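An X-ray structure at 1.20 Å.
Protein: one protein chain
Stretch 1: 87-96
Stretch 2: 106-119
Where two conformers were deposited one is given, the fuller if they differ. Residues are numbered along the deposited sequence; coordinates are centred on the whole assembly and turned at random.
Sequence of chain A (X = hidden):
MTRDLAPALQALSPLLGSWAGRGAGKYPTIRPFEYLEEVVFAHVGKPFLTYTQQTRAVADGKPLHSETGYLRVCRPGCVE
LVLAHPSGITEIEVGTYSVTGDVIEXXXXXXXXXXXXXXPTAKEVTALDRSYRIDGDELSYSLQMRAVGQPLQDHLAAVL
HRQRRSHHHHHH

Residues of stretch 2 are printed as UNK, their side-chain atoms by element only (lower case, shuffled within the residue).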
# COMPACT_ATOMS: atom_id res chain seq x y z
N SER A 87 7.64 7.62 -9.78
CA SER A 87 7.41 9.08 -9.85
C SER A 87 8.55 9.86 -9.17
O SER A 87 8.44 11.09 -9.06
CB SER A 87 6.09 9.40 -9.22
OG SER A 87 6.07 8.84 -7.92
N GLY A 88 9.56 9.17 -8.62
CA GLY A 88 10.67 9.88 -7.96
C GLY A 88 10.42 10.16 -6.49
O GLY A 88 11.00 11.15 -5.96
N ILE A 89 9.68 9.28 -5.83
CA ILE A 89 9.26 9.49 -4.44
C ILE A 89 9.56 8.22 -3.66
O ILE A 89 9.28 7.10 -4.16
CB ILE A 89 7.77 9.88 -4.38
CG1 ILE A 89 7.54 11.19 -5.15
CG2 ILE A 89 7.32 9.98 -2.95
CD1 ILE A 89 6.12 11.63 -5.23
N THR A 90 10.09 8.36 -2.45
CA THR A 90 10.17 7.26 -1.48
C THR A 90 9.22 7.53 -0.33
O THR A 90 8.88 8.70 -0.05
CB THR A 90 11.60 7.08 -0.95
OG1 THR A 90 11.97 8.32 -0.32
CG2 THR A 90 12.57 6.70 -2.05
N GLU A 91 8.83 6.47 0.36
CA GLU A 91 7.76 6.51 1.39
C GLU A 91 8.16 5.52 2.49
O GLU A 91 8.43 4.35 2.18
CB GLU A 91 6.40 6.18 0.70
CG GLU A 91 5.21 5.93 1.61
CD GLU A 91 3.96 5.52 0.88
OE1 GLU A 91 4.03 5.23 -0.35
OE2 GLU A 91 2.90 5.35 1.56
N ILE A 92 8.10 5.94 3.76
CA ILE A 92 8.05 5.02 4.91
C ILE A 92 6.80 5.33 5.70
O ILE A 92 6.65 6.47 6.19
CB ILE A 92 9.30 5.10 5.78
CG1 ILE A 92 10.57 4.85 4.97
CG2 ILE A 92 9.15 4.13 6.93
CD1 ILE A 92 11.86 4.95 5.78
N GLU A 93 5.88 4.37 5.76
CA GLU A 93 4.70 4.53 6.61
C GLU A 93 4.85 3.63 7.81
O GLU A 93 5.37 2.50 7.68
CB GLU A 93 3.43 4.14 5.87
CG GLU A 93 3.14 4.99 4.66
CD GLU A 93 1.67 5.08 4.30
OE1 GLU A 93 0.82 4.83 5.21
OE2 GLU A 93 1.40 5.58 3.18
N VAL A 94 4.47 4.12 8.97
CA VAL A 94 4.60 3.37 10.23
C VAL A 94 3.20 3.19 10.80
O VAL A 94 2.38 4.10 10.69
CB VAL A 94 5.55 4.09 11.19
CG1 VAL A 94 5.73 3.31 12.47
CG2 VAL A 94 6.89 4.36 10.53
N GLY A 95 2.95 2.06 11.44
CA GLY A 95 1.66 1.90 12.12
C GLY A 95 1.52 0.57 12.78
O GLY A 95 2.52 0.00 13.28
N THR A 96 0.28 0.10 12.85
CA THR A 96 -0.11 -1.04 13.68
C THR A 96 -1.09 -1.92 12.91
O THR A 96 -1.66 -1.49 11.91
CB THR A 96 -0.71 -0.56 15.00
OG1 THR A 96 -1.89 0.19 14.73
CG2 THR A 96 0.27 0.26 15.80
N UNK A 106 -4.84 -3.09 9.03
CA UNK A 106 -3.56 -2.37 9.15
C UNK A 106 -3.81 -0.88 8.98
O UNK A 106 -4.54 -0.48 8.04
c UNK A 106 -2.23 -4.33 8.11
c UNK A 106 -0.74 -4.52 8.00
c UNK A 106 -2.57 -2.86 8.10
c UNK A 106 -2.94 -5.04 6.98
N UNK A 107 -3.23 -0.08 9.85
CA UNK A 107 -3.30 1.38 9.77
C UNK A 107 -1.88 1.93 9.78
O UNK A 107 -1.16 1.66 10.74
o UNK A 107 -5.96 3.12 9.22
c UNK A 107 -4.12 1.93 10.96
c UNK A 107 -5.59 1.54 10.92
o UNK A 107 -7.46 1.55 9.45
c UNK A 107 -6.37 2.09 9.74
N UNK A 108 -1.51 2.66 8.74
CA UNK A 108 -0.13 3.17 8.61
C UNK A 108 -0.17 4.63 8.17
O UNK A 108 -1.14 5.05 7.54
c UNK A 108 2.09 0.36 7.44
c UNK A 108 0.70 0.87 7.77
c UNK A 108 0.65 2.37 7.58
c UNK A 108 -0.35 0.20 6.95
N UNK A 109 0.90 5.34 8.43
CA UNK A 109 1.03 6.73 7.97
C UNK A 109 2.49 7.15 7.94
O UNK A 109 3.25 6.79 8.87
c UNK A 109 0.24 7.66 8.88
o UNK A 109 0.38 9.01 8.49
N UNK A 110 2.85 7.99 6.98
CA UNK A 110 4.15 8.70 7.03
C UNK A 110 4.19 9.62 8.25
O UNK A 110 5.28 10.03 8.63
c UNK A 110 4.41 9.50 5.75
c UNK A 110 4.44 8.60 4.52
o UNK A 110 3.39 10.49 5.58
N UNK A 111 3.03 10.03 8.75
CA UNK A 111 2.90 11.04 9.82
C UNK A 111 3.21 10.44 11.20
O UNK A 111 3.31 11.20 12.16
c UNK A 111 1.50 11.66 9.79
n UNK A 111 -1.29 12.07 8.68
c UNK A 111 -2.07 12.14 9.73
c UNK A 111 -0.19 12.98 8.40
n UNK A 111 -1.88 13.04 10.67
c UNK A 111 1.15 12.28 8.43
n UNK A 111 -3.08 11.30 9.85
N UNK A 112 3.32 9.11 11.29
CA UNK A 112 3.61 8.40 12.57
C UNK A 112 5.09 8.03 12.64
O UNK A 112 5.42 6.85 12.78
c UNK A 112 2.71 7.19 12.70
N UNK A 113 5.97 9.03 12.48
CA UNK A 113 7.45 8.85 12.49
C UNK A 113 7.89 8.10 11.24
O UNK A 113 8.95 7.46 11.28
c UNK A 113 7.91 8.16 13.77
c UNK A 113 9.33 8.50 14.19
o UNK A 113 9.90 9.50 13.67
o UNK A 113 9.83 7.80 15.06
N UNK A 114 7.17 8.27 10.15
CA UNK A 114 7.60 7.83 8.83
C UNK A 114 8.29 8.94 8.07
O UNK A 114 8.84 9.83 8.70
N UNK A 115 8.36 8.80 6.75
CA UNK A 115 9.28 9.57 5.89
C UNK A 115 8.64 9.73 4.51
O UNK A 115 7.98 8.77 4.05
o UNK A 115 11.47 9.56 4.89
c UNK A 115 10.61 8.86 5.77
N UNK A 116 8.90 10.84 3.84
CA UNK A 116 8.80 10.95 2.38
C UNK A 116 10.11 11.52 1.85
O UNK A 116 10.62 12.50 2.45
c UNK A 116 6.30 11.02 2.29
c UNK A 116 7.68 12.28 0.56
c UNK A 116 7.59 11.80 2.00
c UNK A 116 5.05 11.80 2.14
N UNK A 117 10.60 10.97 0.77
CA UNK A 117 11.70 11.57 0.02
C UNK A 117 11.25 11.98 -1.35
O UNK A 117 10.49 11.23 -1.99
N UNK A 118 11.68 13.15 -1.80
CA UNK A 118 11.31 13.69 -3.11
C UNK A 118 12.57 13.88 -3.94
O UNK A 118 13.46 14.66 -3.52
c UNK A 118 8.28 14.07 -2.61
c UNK A 118 8.81 16.41 -1.91
c UNK A 118 10.58 15.01 -2.92
c UNK A 118 9.34 15.00 -2.04
N UNK A 119 12.60 13.30 -5.13
CA UNK A 119 13.69 13.58 -6.07
C UNK A 119 13.56 15.03 -6.53
O UNK A 119 12.48 15.64 -6.39
c UNK A 119 13.63 12.65 -7.25
O HOH W 1 11.22 8.12 2.56
O HOH W 2 -1.54 2.75 13.80

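Position 106 carries four carbons, forked at the second, the pattern of leucine; Leu106 lends its CA to a CA-H...O contact with Thr96 O (3.5 Å). Position 107 has three carbons, the third bearing two oxygens: a carboxylate, hence Glu107. Its N donates to Thr96 O (2.9 Å) and its O accepts from Thr96 N (3.0 Å), while the carboxylate leads away from stretch 1.

At 108, four carbons again fork at the second, giving leucine. Leu108 CA lies 4.1 Å from Gly95 CA, an approach that leaves no room on Gly95: an ideal CB there would sit 1.8 Å from Glu107 O. Position 109 has one carbon and one oxygen, hence Ser109, whose backbone pairs with Val94 (Val94 N to Ser109 O, 2.9 Å; Ser109 N to Val94 O, 3.0 Å).

One carbon carrying an oxygen and a carbon marks 110 as threonine; the methyl of Thr110, CG2, rests 3.8 Å from Glu93 CG and 4.0 Å from Glu91 CG. Position 111 shows three carbons, a nitrogen and a carbon with two further nitrogens: Arg111, whose CA-to-CB bond points away from stretch 1 and which makes no contact with it, its N hydrogen-bonded to Ser109 OG (2.9 Å). The lone carbon at 112 is that of Ala112, which closes a type I turn begun at Ser109 and brings its O within 3.2 Å of Val94 CB.

Two carbons, the second with two oxygens, make 113 Asp113; its backbone O lies 3.8 Å from Val94 CG2, while the side chain stays farther off. Position 114 has no side-chain atoms; a CB on Gly114 would fall 2.0 Å from Ile92 O. Position 115 has one carbon and one oxygen, a serine; Ser115 pairs with Ile92 through Ile92 N to Ser115 O (2.8 Å) and Ser115 N to Ile92 O (2.9 Å).

At 116, four carbons fork at the first, one arm two carbons long: Ile116, with CG2 4.2 Å from Ile89 CG2. Position 117 is bare, and a CB on Gly117 would lie 2.5 Å from Thr90 OG1. The four carbons at 118, forked at the second, are Leu118, whose CD2 meets Ile89 CG1 at 3.9 Å. Position 119 has a single carbon, so it is Ala119, whose N donates to Gly88 O (2.8 Å).

The contact is chiefly antiparallel backbone pairing. Two strands of stretch 2 bond in turn to one continuous strand, and the turn between them takes up the extra residues. Side chains add modest apolar packing, and a water joins Thr90 OG1 (3.0 Å) to Ser115 OG (2.8 Å).

Stretch 2, residues 106-119: LELSTRADGSIGLA
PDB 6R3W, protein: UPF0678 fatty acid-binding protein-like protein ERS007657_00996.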